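Local coordinates for enterobactin synthetase component F-related protein (Vibrio cholerae serotype O1, PDB 4OXI) that binds glycyl-adenosine-5'-phosphate as the adenylation enzyme AlmE and probably activates glycine with ATP in a lipopolysaccharide modification pathway behind antimicrobial peptide resistance, at residues Val312-Leu317 against Ser506-Gly511; His469-Lys472 against Arg477-Leu480; Glu484-Arg489 against Gln533-Thr538; Trp501-Ser506 against Ala562-Leu567. All blocks are in the same frame, centred on the assembly; numbering follows the deposited sequence.

Contact 1. Residues Val312-Leu317 against Ser506-Gly511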
loop_
_atom_site.group_PDB
_atom_site.type_symbol
_atom_site.label_atom_id
_atom_site.label_comp_id
_atom_site.label_asym_id
_atom_site.label_seq_id
_atom_site.Cartn_x
_atom_site.Cartn_y
_atom_site.Cartn_z
ATOM N N VAL A 312 -12.640 7.669 1.152
ATOM C CA VAL A 312 -13.742 6.802 1.535
ATOM C C VAL A 312 -14.831 7.563 2.302
ATOM O O VAL A 312 -16.020 7.284 2.139
ATOM C CB VAL A 312 -13.206 5.589 2.307
ATOM C CG1 VAL A 312 -14.259 5.003 3.234
ATOM C CG2 VAL A 312 -12.698 4.543 1.311
ATOM N N ILE A 313 -14.428 8.552 3.101
ATOM C CA ILE A 313 -15.385 9.341 3.878
ATOM C C ILE A 313 -16.247 10.194 2.962
ATOM O O ILE A 313 -17.458 10.297 3.158
ATOM C CB ILE A 313 -14.690 10.274 4.879
ATOM C CG1 ILE A 313 -13.750 9.479 5.794
ATOM C CG2 ILE A 313 -15.732 11.048 5.695
ATOM C CD1 ILE A 313 -12.778 10.370 6.598
ATOM N N GLU A 314 -15.624 10.806 1.961
ATOM C CA GLU A 314 -16.361 11.649 1.027
ATOM C C GLU A 314 -17.378 10.827 0.266
ATOM O O GLU A 314 -18.530 11.237 0.095
ATOM C CB GLU A 314 -15.410 12.319 0.046
ATOM C CG GLU A 314 -14.706 13.515 0.629
ATOM C CD GLU A 314 -14.127 14.406 -0.448
ATOM O OE1 GLU A 314 -14.224 15.650 -0.316
ATOM O OE2 GLU A 314 -13.584 13.855 -1.428
ATOM N N LEU A 315 -16.939 9.661 -0.188
ATOM C CA LEU A 315 -17.809 8.735 -0.897
ATOM C C LEU A 315 -19.007 8.317 -0.043
ATOM O O LEU A 315 -20.144 8.297 -0.516
ATOM C CB LEU A 315 -17.010 7.510 -1.315
ATOM C CG LEU A 315 -17.786 6.368 -1.959
ATOM C CD1 LEU A 315 -18.589 6.858 -3.163
ATOM C CD2 LEU A 315 -16.812 5.289 -2.384
ATOM N N ALA A 316 -18.751 7.981 1.216
ATOM C CA ALA A 316 -19.828 7.572 2.102
ATOM C C ALA A 316 -20.842 8.707 2.283
ATOM O O ALA A 316 -22.042 8.452 2.392
ATOM C CB ALA A 316 -19.275 7.116 3.439
ATOM N N LEU A 317 -20.352 9.950 2.300
ATOM C CA LEU A 317 -21.212 11.131 2.405
ATOM C C LEU A 317 -22.033 11.365 1.145
ATOM O O LEU A 317 -23.200 11.770 1.223
ATOM C CB LEU A 317 -20.388 12.381 2.719
ATOM C CG LEU A 317 -19.925 12.466 4.170
ATOM C CD1 LEU A 317 -18.924 13.594 4.370
ATOM C CD2 LEU A 317 -21.124 12.631 5.088
ATOM N N SER A 506 -12.933 18.513 -0.611
ATOM C CA SER A 506 -11.749 18.341 0.223
ATOM C C SER A 506 -10.467 18.514 -0.577
ATOM O O SER A 506 -9.369 18.413 -0.029
ATOM C CB SER A 506 -11.759 16.974 0.912
ATOM O OG SER A 506 -13.011 16.719 1.534
ATOM N N GLY A 507 -10.606 18.777 -1.873
ATOM C CA GLY A 507 -9.453 18.921 -2.744
ATOM C C GLY A 507 -8.893 17.607 -3.274
ATOM O O GLY A 507 -7.795 17.587 -3.827
ATOM N N TYR A 508 -9.630 16.509 -3.114
ATOM C CA TYR A 508 -9.163 15.218 -3.622
ATOM C C TYR A 508 -9.514 15.104 -5.106
ATOM O O TYR A 508 -10.645 15.384 -5.502
ATOM C CB TYR A 508 -9.784 14.037 -2.844
ATOM C CG TYR A 508 -9.608 14.066 -1.329
ATOM C CD1 TYR A 508 -8.519 14.701 -0.732
ATOM C CD2 TYR A 508 -10.539 13.453 -0.495
ATOM C CE1 TYR A 508 -8.370 14.723 0.656
ATOM C CE2 TYR A 508 -10.401 13.472 0.889
ATOM C CZ TYR A 508 -9.319 14.106 1.455
ATOM O OH TYR A 508 -9.182 14.122 2.818
ATOM N N ALA A 509 -8.535 14.703 -5.916
ATOM C CA ALA A 509 -8.711 14.517 -7.358
ATOM C C ALA A 509 -9.108 13.090 -7.676
ATOM O O ALA A 509 -8.430 12.154 -7.262
ATOM C CB ALA A 509 -7.419 14.864 -8.102
ATOM N N SER A 510 -10.190 12.917 -8.427
ATOM C CA SER A 510 -10.639 11.580 -8.812
ATOM C C SER A 510 -10.100 11.160 -10.179
ATOM O O SER A 510 -10.300 10.016 -10.606
ATOM C CB SER A 510 -12.173 11.507 -8.812
ATOM O OG SER A 510 -12.737 12.552 -9.594
ATOM N N GLY A 511 -9.425 12.082 -10.865
ATOM C CA GLY A 511 -8.932 11.825 -12.214
ATOM C C GLY A 511 -7.947 12.884 -12.682
ATOM O O GLY A 511 -7.590 13.797 -11.917
#
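Glu314 reaches from helix 311-318 to Ser506 and Tyr508, and its carboxylate makes the whole contact. Hydrogen bonding falls to OE1, which takes two bonds from one residue. Ser506 OG donates to Glu314 OE1 over 2.5 Å, a very short bond, and Ser506 N adds a longer, bent one to the same Glu314 OE1 at 3.2 Å, arriving on the syn side and 19° out of the carboxylate plane. The glutamate CG stands anti to its carbonyl carbon (chi1 -79°) and the chain beyond is extended, which carries the carboxylate across to the loop. The second oxygen makes the van der Waals contact: Glu314 OE2 lies 3.2 Å from Tyr508 CD2, approaching the ring obliquely, with carboxylate and ring planes 65° apart. The same OE2 is hydrogen-bonded to Ser504 OG, which also pairs with Tyr508 N. Within the loop, Ser506 CB sits over the centre of one Tyr508 ring face, while the phenol oxygen leaves the contact to bond Ala339 O. Leu344 of helix 342-352 touches both Glu314 and Ser506. The buried carboxylate is thus gripped at both oxygens by loop hydroxyls and an N-H, donors that would probably favour its ionised form, and it ties the large N-terminal part of the enzyme to the smaller C-terminal part by neutral donors.

Contact 2. Residues His469-Lys472 against Arg477-Leu480. With GAP (glycyl-adenosine-5'-phosphate), chain B.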
loop_
_atom_site.group_PDB
_atom_site.type_symbol
_atom_site.label_atom_id
_atom_site.label_comp_id
_atom_site.label_asym_id
_atom_site.label_seq_id
_atom_site.Cartn_x
_atom_site.Cartn_y
_atom_site.Cartn_z
ATOM N N HIS A 469 5.508 17.139 -7.962
ATOM C CA HIS A 469 4.212 16.892 -8.582
ATOM C C HIS A 469 3.701 15.463 -8.368
ATOM O O HIS A 469 2.975 14.905 -9.204
ATOM C CB HIS A 469 4.243 17.272 -10.063
ATOM C CG HIS A 469 4.257 18.751 -10.308
ATOM N ND1 HIS A 469 3.264 19.592 -9.852
ATOM C CD2 HIS A 469 5.139 19.537 -10.972
ATOM C CE1 HIS A 469 3.536 20.833 -10.220
ATOM N NE2 HIS A 469 4.668 20.826 -10.898
ATOM N N GLN A 470 4.072 14.872 -7.241
ATOM C CA GLN A 470 3.483 13.605 -6.832
ATOM C C GLN A 470 2.133 13.933 -6.213
ATOM O O GLN A 470 2.029 14.836 -5.371
ATOM C CB GLN A 470 4.374 12.896 -5.805
ATOM C CG GLN A 470 3.850 11.527 -5.366
ATOM C CD GLN A 470 4.593 10.967 -4.154
ATOM O OE1 GLN A 470 5.809 10.746 -4.195
ATOM N NE2 GLN A 470 3.861 10.737 -3.070
ATOM N N VAL A 471 1.092 13.227 -6.644
ATOM C CA VAL A 471 -0.251 13.478 -6.145
ATOM C C VAL A 471 -0.944 12.145 -5.967
ATOM O O VAL A 471 -0.449 11.120 -6.434
ATOM C CB VAL A 471 -1.076 14.330 -7.144
ATOM C CG1 VAL A 471 -0.464 15.713 -7.322
ATOM C CG2 VAL A 471 -1.175 13.628 -8.487
ATOM N N LYS A 472 -2.091 12.155 -5.297
ATOM C CA LYS A 472 -2.958 10.992 -5.299
ATOM C C LYS A 472 -4.112 11.250 -6.277
ATOM O O LYS A 472 -4.736 12.315 -6.258
ATOM C CB LYS A 472 -3.483 10.716 -3.879
ATOM C CG LYS A 472 -2.562 9.836 -3.012
ATOM C CD LYS A 472 -1.280 10.566 -2.611
ATOM C CE LYS A 472 -0.174 9.595 -2.143
ATOM N NZ LYS A 472 -0.648 8.727 -1.051
ATOM N N ARG A 477 -1.128 6.833 -5.487
ATOM C CA ARG A 477 0.075 7.633 -5.712
ATOM C C ARG A 477 0.518 7.643 -7.182
ATOM O O ARG A 477 0.597 6.597 -7.816
ATOM C CB ARG A 477 1.199 7.054 -4.862
ATOM C CG ARG A 477 2.553 7.721 -5.019
ATOM C CD ARG A 477 3.535 7.156 -3.996
ATOM N NE ARG A 477 4.930 7.435 -4.332
ATOM C CZ ARG A 477 5.952 7.247 -3.498
ATOM N NH1 ARG A 477 5.739 6.792 -2.262
ATOM N NH2 ARG A 477 7.188 7.527 -3.896
ATOM N N VAL A 478 0.819 8.817 -7.722
ATOM C CA VAL A 478 1.366 8.893 -9.074
ATOM C C VAL A 478 2.181 10.167 -9.264
ATOM O O VAL A 478 1.903 11.183 -8.630
ATOM C CB VAL A 478 0.244 8.803 -10.140
ATOM C CG1 VAL A 478 -0.644 10.020 -10.070
ATOM C CG2 VAL A 478 0.836 8.618 -11.550
ATOM N N GLU A 479 3.202 10.109 -10.115
ATOM C CA GLU A 479 3.924 11.314 -10.531
ATOM C C GLU A 479 3.233 11.922 -11.757
ATOM O O GLU A 479 3.092 11.259 -12.786
ATOM C CB GLU A 479 5.374 10.962 -10.899
ATOM C CG GLU A 479 6.170 10.217 -9.814
ATOM C CD GLU A 479 6.629 11.129 -8.687
ATOM O OE1 GLU A 479 6.463 12.364 -8.813
ATOM O OE2 GLU A 479 7.159 10.611 -7.674
ATOM N N LEU A 480 2.803 13.173 -11.658
ATOM C CA LEU A 480 2.191 13.845 -12.802
ATOM C C LEU A 480 3.140 13.821 -13.998
ATOM O O LEU A 480 2.693 13.768 -15.138
ATOM C CB LEU A 480 1.793 15.280 -12.454
ATOM C CG LEU A 480 0.554 15.378 -11.558
ATOM C CD1 LEU A 480 0.164 16.822 -11.317
ATOM C CD2 LEU A 480 -0.605 14.601 -12.130
HETATM N N GAP B . 1.938 4.279 3.064
HETATM C CA GAP B . 0.689 5.093 3.006
HETATM C C GAP B . 0.726 5.878 1.710
HETATM O O GAP B . -0.178 6.615 1.360
HETATM P PA GAP B . 2.204 6.373 -0.555
HETATM O O1A GAP B . 3.684 6.149 -0.737
HETATM O O2A GAP B . 1.209 5.854 -1.580
HETATM O O3A GAP B . 1.909 5.728 0.883
HETATM C "C5'" GAP B . 2.938 8.683 0.446
HETATM O "O5'" GAP B . 2.010 7.958 -0.363
HETATM C "C4'" GAP B . 2.573 10.153 0.410
HETATM O "O4'" GAP B . 1.184 10.305 0.711
HETATM C "C3'" GAP B . 3.260 10.965 1.486
HETATM O "O3'" GAP B . 4.570 11.356 1.079
HETATM C "C2'" GAP B . 2.307 12.136 1.654
HETATM O "O2'" GAP B . 2.456 13.051 0.579
HETATM C "C1'" GAP B . 0.950 11.531 1.402
HETATM N N9 GAP B . 0.302 11.228 2.697
HETATM C C8 GAP B . 0.296 10.029 3.310
HETATM N N7 GAP B . -0.401 10.078 4.473
HETATM C C5 GAP B . -0.843 11.346 4.619
HETATM C C6 GAP B . -1.625 12.083 5.634
HETATM N N6 GAP B . -2.105 11.450 6.738
HETATM N N1 GAP B . -1.857 13.398 5.405
HETATM C C2 GAP B . -1.394 14.033 4.304
HETATM N N3 GAP B . -0.676 13.417 3.345
HETATM C C4 GAP B . -0.379 12.098 3.445
#
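Gln470 and Arg477 run out on the same face of a short antiparallel hairpin, both with CG anti to the backbone N (chi1 -178° and 177°). Their ends cross obliquely with the flat groups nearly parallel: the Gln470 amide lies over one face of the guanidinium, its OE1 3.4 Å from Arg477 NE in a geometry too poor for a hydrogen bond. The arginine stays extended from CG to NE, which brings its edge to the phosphate, where Arg477 NH1 donates to O1A of glycyl-adenosine-5'-phosphate at 2.6 Å. NH2 of the same group forms a salt bridge with Glu364. Lys472 shares this face but bends at chi2 and chi4, so that its tip curls toward the ligand: Lys472 NZ bonds ligand O5' at 2.9 Å and ligand O4' at 3.0 Å, with weaker bonds to O and O2A and a further partner in Gly337 O. On the other face Val471 CG2 packs against Val478 CG1 (4.0 Å) and meets Leu480 CD2 at 3.8 Å. Beneath these side chains Val471 and Val478 form a hydrogen-bonded pair flanked by the non-hydrogen-bonded pairs Gln470-Glu479 and Lys472-Arg477. Leu480 N bonds His469 O just beyond, where Glu479 takes the N-cap position of helix 480-491. A hairpin of this sequence is the A8 motif of adenylation domains; its place against the acyl-adenylate is consistent with the domain orientation that follows adenylation in this superfamily.

Contact 3. Residues Glu484-Arg489 against Gln533-Thr538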
loop_
_atom_site.group_PDB
_atom_site.type_symbol
_atom_site.label_atom_id
_atom_site.label_comp_id
_atom_site.label_asym_id
_atom_site.label_seq_id
_atom_site.Cartn_x
_atom_site.Cartn_y
_atom_site.Cartn_z
ATOM N N GLU A 484 2.572 12.877 -17.975
ATOM C CA GLU A 484 3.033 13.808 -18.991
ATOM C C GLU A 484 4.006 13.145 -19.968
ATOM O O GLU A 484 3.897 13.319 -21.184
ATOM C CB GLU A 484 3.671 15.033 -18.336
ATOM C CG GLU A 484 4.085 16.093 -19.344
ATOM C CD GLU A 484 4.751 17.286 -18.696
ATOM O OE1 GLU A 484 5.682 17.839 -19.320
ATOM O OE2 GLU A 484 4.339 17.673 -17.575
ATOM N N THR A 485 4.935 12.359 -19.431
ATOM C CA THR A 485 5.922 11.659 -20.247
ATOM C C THR A 485 5.263 10.715 -21.240
ATOM O O THR A 485 5.646 10.662 -22.411
ATOM C CB THR A 485 6.905 10.882 -19.354
ATOM O OG1 THR A 485 7.737 11.818 -18.654
ATOM C CG2 THR A 485 7.776 9.936 -20.177
ATOM N N VAL A 486 4.258 9.978 -20.770
ATOM C CA VAL A 486 3.509 9.054 -21.619
ATOM C C VAL A 486 2.682 9.814 -22.659
ATOM O O VAL A 486 2.661 9.449 -23.836
ATOM C CB VAL A 486 2.582 8.132 -20.773
ATOM C CG1 VAL A 486 1.554 7.423 -21.659
ATOM C CG2 VAL A 486 3.410 7.122 -19.943
ATOM N N VAL A 487 2.004 10.875 -22.226
ATOM C CA VAL A 487 1.164 11.652 -23.137
ATOM C C VAL A 487 2.014 12.348 -24.212
ATOM O O VAL A 487 1.620 12.391 -25.377
ATOM C CB VAL A 487 0.256 12.651 -22.372
ATOM C CG1 VAL A 487 -0.387 13.644 -23.321
ATOM C CG2 VAL A 487 -0.814 11.900 -21.571
ATOM N N ARG A 488 3.184 12.861 -23.822
ATOM C CA ARG A 488 4.141 13.438 -24.774
ATOM C C ARG A 488 4.558 12.451 -25.861
ATOM O O ARG A 488 4.576 12.802 -27.042
ATOM C CB ARG A 488 5.400 13.958 -24.069
ATOM C CG ARG A 488 5.302 15.397 -23.615
ATOM C CD ARG A 488 6.613 15.912 -23.007
ATOM N NE ARG A 488 6.347 17.159 -22.299
ATOM C CZ ARG A 488 6.291 18.353 -22.886
ATOM N NH1 ARG A 488 6.524 18.468 -24.192
ATOM N NH2 ARG A 488 6.010 19.438 -22.166
ATOM N N ARG A 489 4.914 11.233 -25.451
ATOM C CA ARG A 489 5.293 10.169 -26.383
ATOM C C ARG A 489 4.177 9.873 -27.376
ATOM O O ARG A 489 4.403 9.806 -28.582
ATOM C CB ARG A 489 5.591 8.871 -25.627
ATOM C CG ARG A 489 7.034 8.677 -25.201
ATOM C CD ARG A 489 7.378 7.181 -25.144
ATOM N NE ARG A 489 6.382 6.400 -24.408
ATOM C CZ ARG A 489 6.426 6.168 -23.096
ATOM N NH1 ARG A 489 5.478 5.443 -22.516
ATOM N NH2 ARG A 489 7.417 6.649 -22.359
ATOM N N GLN A 533 -2.336 1.331 -22.637
ATOM C CA GLN A 533 -1.312 0.293 -22.625
ATOM C C GLN A 533 -0.085 0.689 -21.799
ATOM O O GLN A 533 0.810 -0.123 -21.600
ATOM C CB GLN A 533 -0.877 -0.057 -24.058
ATOM C CG GLN A 533 -2.033 -0.362 -25.011
ATOM C CD GLN A 533 -3.061 -1.308 -24.403
ATOM O OE1 GLN A 533 -2.705 -2.292 -23.740
ATOM N NE2 GLN A 533 -4.348 -1.013 -24.626
ATOM N N GLN A 534 -0.033 1.928 -21.321
ATOM C CA GLN A 534 1.186 2.410 -20.665
ATOM C C GLN A 534 0.946 3.017 -19.291
ATOM O O GLN A 534 1.894 3.330 -18.575
ATOM C CB GLN A 534 1.922 3.402 -21.579
ATOM C CG GLN A 534 2.429 2.741 -22.860
ATOM C CD GLN A 534 2.810 3.741 -23.938
ATOM O OE1 GLN A 534 3.638 4.621 -23.711
ATOM N NE2 GLN A 534 2.203 3.607 -25.125
ATOM N N LEU A 535 -0.326 3.192 -18.944
ATOM C CA LEU A 535 -0.716 3.739 -17.655
ATOM C C LEU A 535 -1.857 2.902 -17.092
ATOM O O LEU A 535 -2.688 2.376 -17.839
ATOM C CB LEU A 535 -1.215 5.187 -17.794
ATOM C CG LEU A 535 -0.240 6.315 -18.137
ATOM C CD1 LEU A 535 -0.999 7.613 -18.325
ATOM C CD2 LEU A 535 0.803 6.459 -17.046
ATOM N N ASN A 536 -1.906 2.798 -15.773
ATOM C CA ASN A 536 -3.097 2.306 -15.098
ATOM C C ASN A 536 -4.282 3.215 -15.443
ATOM O O ASN A 536 -4.131 4.435 -15.454
ATOM C CB ASN A 536 -2.840 2.307 -13.592
ATOM C CG ASN A 536 -3.962 1.665 -12.802
ATOM O OD1 ASN A 536 -5.021 2.274 -12.582
ATOM N ND2 ASN A 536 -3.736 0.429 -12.362
ATOM N N PRO A 537 -5.462 2.623 -15.719
ATOM C CA PRO A 537 -6.694 3.342 -16.103
ATOM C C PRO A 537 -7.002 4.552 -15.216
ATOM O O PRO A 537 -7.539 5.555 -15.690
ATOM C CB PRO A 537 -7.787 2.287 -15.908
ATOM C CG PRO A 537 -7.091 0.987 -16.172
ATOM C CD PRO A 537 -5.663 1.160 -15.697
ATOM N N THR A 538 -6.660 4.446 -13.940
ATOM C CA THR A 538 -6.919 5.515 -12.988
ATOM C C THR A 538 -6.199 6.787 -13.419
ATOM O O THR A 538 -6.727 7.890 -13.263
ATOM C CB THR A 538 -6.428 5.123 -11.587
ATOM O OG1 THR A 538 -7.103 3.932 -11.173
ATOM C CG2 THR A 538 -6.686 6.243 -10.578
#
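Val486 meets two residues of the loop with its two methyls. Val486 CG2 lies 4.0 Å from Leu535 CD2, the two side chains lying alongside and pointing opposite ways, while Val486 CG1 approaches the CB of Gln534 obliquely at 4.0 Å. CG2 thus meets only the leucine, whereas CG1 lies between Leu535 CG and the foot of the glutamine. From CB the Gln534 chain runs on extended toward Arg489, three residues after Val486. The arginine bends at chi3 (-49°), folding its guanidinium back over its own helix, so that one face looks onto Thr485 O and Val486 CA. Its edge is turned to the glutamine: guanidinium and amide planes are only 19° apart, nearly coplanar, and NH1 points almost straight at Gln534 OE1. The 2.3 Å between Arg489 NH1 and Gln534 OE1 is too short for an ordinary hydrogen bond, so the pairing is plausible in direction but its exact length is doubtful. Farther along the loop, Asn536 OD1 accepts from the backbone N of Thr538, an Asx turn that shapes the chain as it leaves the contact, and from Thr538 OG1 as well. Helix 480-491 is held from another side by strand 496-500, where Val496 touches Glu484, Val487 and Arg488. Leu535 reaches on to Glu482 and Ile483 of the same helix and to Val540, so the link between helix 524-531 and strand 543-546 lies along helix 480-491, with Asn536 and Pro537 turned to Arg130.

Contact 4. Residues Trp501-Ser506 against Ala562-Leu567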
loop_
_atom_site.group_PDB
_atom_site.type_symbol
_atom_site.label_atom_id
_atom_site.label_comp_id
_atom_site.label_asym_id
_atom_site.label_seq_id
_atom_site.Cartn_x
_atom_site.Cartn_y
_atom_site.Cartn_z
ATOM N N TRP A 501 -8.070 16.595 -11.926
ATOM C CA TRP A 501 -9.422 17.110 -12.138
ATOM C C TRP A 501 -10.367 15.950 -12.435
ATOM O O TRP A 501 -10.004 15.044 -13.185
ATOM C CB TRP A 501 -9.445 18.083 -13.321
ATOM C CG TRP A 501 -10.734 18.806 -13.409
ATOM C CD1 TRP A 501 -11.830 18.466 -14.163
ATOM C CD2 TRP A 501 -11.092 19.982 -12.677
ATOM N NE1 TRP A 501 -12.845 19.370 -13.939
ATOM C CE2 TRP A 501 -12.416 20.309 -13.031
ATOM C CE3 TRP A 501 -10.422 20.787 -11.749
ATOM C CZ2 TRP A 501 -13.077 21.420 -12.496
ATOM C CZ3 TRP A 501 -11.080 21.887 -11.216
ATOM C CH2 TRP A 501 -12.392 22.193 -11.591
ATOM N N PRO A 502 -11.594 15.979 -11.882
ATOM C CA PRO A 502 -12.152 17.024 -11.004
ATOM C C PRO A 502 -11.691 16.919 -9.552
ATOM O O PRO A 502 -11.099 15.919 -9.143
ATOM C CB PRO A 502 -13.670 16.788 -11.088
ATOM C CG PRO A 502 -13.816 15.331 -11.461
ATOM C CD PRO A 502 -12.590 14.948 -12.243
ATOM N N LEU A 503 -11.951 17.972 -8.786
ATOM C CA LEU A 503 -11.608 17.995 -7.376
ATOM C C LEU A 503 -12.883 17.962 -6.541
ATOM O O LEU A 503 -13.896 18.565 -6.906
ATOM C CB LEU A 503 -10.807 19.250 -7.043
ATOM C CG LEU A 503 -9.559 19.525 -7.879
ATOM C CD1 LEU A 503 -8.882 20.807 -7.416
ATOM C CD2 LEU A 503 -8.587 18.353 -7.816
ATOM N N SER A 504 -12.833 17.245 -5.425
ATOM C CA SER A 504 -13.934 17.253 -4.473
ATOM C C SER A 504 -13.782 18.470 -3.557
ATOM O O SER A 504 -12.801 19.212 -3.663
ATOM C CB SER A 504 -13.907 15.971 -3.654
ATOM O OG SER A 504 -12.777 15.957 -2.801
ATOM N N GLU A 505 -14.735 18.673 -2.651
ATOM C CA GLU A 505 -14.662 19.806 -1.737
ATOM C C GLU A 505 -13.445 19.723 -0.820
ATOM O O GLU A 505 -12.972 20.744 -0.314
ATOM C CB GLU A 505 -15.933 19.913 -0.900
ATOM C CG GLU A 505 -17.206 20.033 -1.715
ATOM C CD GLU A 505 -18.440 20.146 -0.838
ATOM O OE1 GLU A 505 -18.354 19.806 0.366
ATOM O OE2 GLU A 505 -19.495 20.582 -1.352
ATOM N N SER A 506 -12.933 18.513 -0.611
ATOM C CA SER A 506 -11.749 18.341 0.223
ATOM C C SER A 506 -10.467 18.514 -0.577
ATOM O O SER A 506 -9.369 18.413 -0.029
ATOM C CB SER A 506 -11.759 16.974 0.912
ATOM O OG SER A 506 -13.011 16.719 1.534
ATOM N N ALA A 562 -4.446 27.641 -12.385
ATOM C CA ALA A 562 -5.149 28.445 -13.389
ATOM C C ALA A 562 -5.931 27.551 -14.351
ATOM O O ALA A 562 -7.067 27.859 -14.735
ATOM C CB ALA A 562 -4.165 29.325 -14.146
ATOM N N LEU A 563 -5.314 26.438 -14.736
ATOM C CA LEU A 563 -5.985 25.452 -15.566
ATOM C C LEU A 563 -7.177 24.857 -14.802
ATOM O O LEU A 563 -8.242 24.621 -15.382
ATOM C CB LEU A 563 -4.994 24.375 -16.019
ATOM C CG LEU A 563 -3.972 24.830 -17.070
ATOM C CD1 LEU A 563 -2.822 23.842 -17.197
ATOM C CD2 LEU A 563 -4.655 25.023 -18.429
ATOM N N GLN A 564 -7.007 24.644 -13.497
ATOM C CA GLN A 564 -8.108 24.171 -12.662
ATOM C C GLN A 564 -9.251 25.190 -12.638
ATOM O O GLN A 564 -10.416 24.829 -12.838
ATOM C CB GLN A 564 -7.616 23.786 -11.257
ATOM C CG GLN A 564 -6.793 22.496 -11.300
ATOM C CD GLN A 564 -6.149 22.093 -9.989
ATOM O OE1 GLN A 564 -5.714 22.928 -9.202
ATOM N NE2 GLN A 564 -6.068 20.786 -9.762
ATOM N N GLN A 565 -8.908 26.462 -12.445
ATOM C CA GLN A 565 -9.897 27.536 -12.473
ATOM C C GLN A 565 -10.618 27.569 -13.814
ATOM O O GLN A 565 -11.841 27.721 -13.870
ATOM C CB GLN A 565 -9.237 28.893 -12.216
ATOM C CG GLN A 565 -8.440 28.984 -10.928
ATOM C CD GLN A 565 -7.759 30.335 -10.760
ATOM O OE1 GLN A 565 -8.303 31.372 -11.154
ATOM N NE2 GLN A 565 -6.558 30.328 -10.178
ATOM N N GLN A 566 -9.860 27.422 -14.898
ATOM C CA GLN A 566 -10.460 27.446 -16.226
ATOM C C GLN A 566 -11.447 26.312 -16.395
ATOM O O GLN A 566 -12.557 26.520 -16.877
ATOM C CB GLN A 566 -9.399 27.381 -17.317
ATOM C CG GLN A 566 -10.004 27.220 -18.708
ATOM C CD GLN A 566 -9.025 27.541 -19.820
ATOM O OE1 GLN A 566 -8.030 28.244 -19.612
ATOM N NE2 GLN A 566 -9.304 27.024 -21.013
ATOM N N LEU A 567 -11.039 25.113 -15.989
ATOM C CA LEU A 567 -11.896 23.931 -16.085
ATOM C C LEU A 567 -13.188 24.075 -15.269
ATOM O O LEU A 567 -14.246 23.583 -15.674
ATOM C CB LEU A 567 -11.129 22.689 -15.635
ATOM C CG LEU A 567 -10.054 22.170 -16.580
ATOM C CD1 LEU A 567 -9.120 21.229 -15.838
ATOM C CD2 LEU A 567 -10.706 21.457 -17.734
#
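Apolar packing, centred on a CH-pi contact of Leu567 with Trp501, fastens the C-terminal helix 560-568 to the loop that follows strand 496-500, in the small C-terminal domain of the adenylating enzyme. Leu567 CB stands over the six-membered ring of Trp501, 3.9 Å from its centroid and 17° off the ring normal, while Leu567 CD1 reaches the five-membered part at Trp501 CG (3.8 Å). Because the tryptophan CG is anti to the backbone N (chi1 -170°), the indole reaches out from the loop toward the helix, its long direction roughly across the helix axis. Its opposite face has Pro502 CB offset toward the rim; a cis peptide bond precedes this proline. Val513 of strand 512-516 touches both Trp501 and Leu567, extending the apolar patch. At the far end of the indole, Gln564 presents its backbone oxygen obliquely to the ring, with Gln564 O 3.4 Å from Trp501 CZ3. The glutamine chain is extended beyond CG and crosses Leu503 at about a right angle. Its amide nitrogen donates to Pro500 O and also lies against a methyl, Gln564 NE2 being 3.7 Å from Leu503 CD1.

Contacts 1 and 4 are two sides of one loop: they share Ser506, their centres are 13 Å apart, and the Glu314 carboxylate joins them. Helix 560-568 thus packs on the loop whose other side meets helix 311-318. Contact 2 holds the ligand directly, while contact 1 flanks the pocket, the Tyr508 side chain about 8 Å from glycyl-adenosine-5'-phosphate. Contacts 1 and 2 touch through Ala509 CB and Lys472 O at 4.1 Å. Contact 3 continues contact 2 along the chain, strand 476-479 leading into helix 480-491, their centres 13 Å apart. Contacts 3 and 4 do not touch, their centres about 21 Å apart.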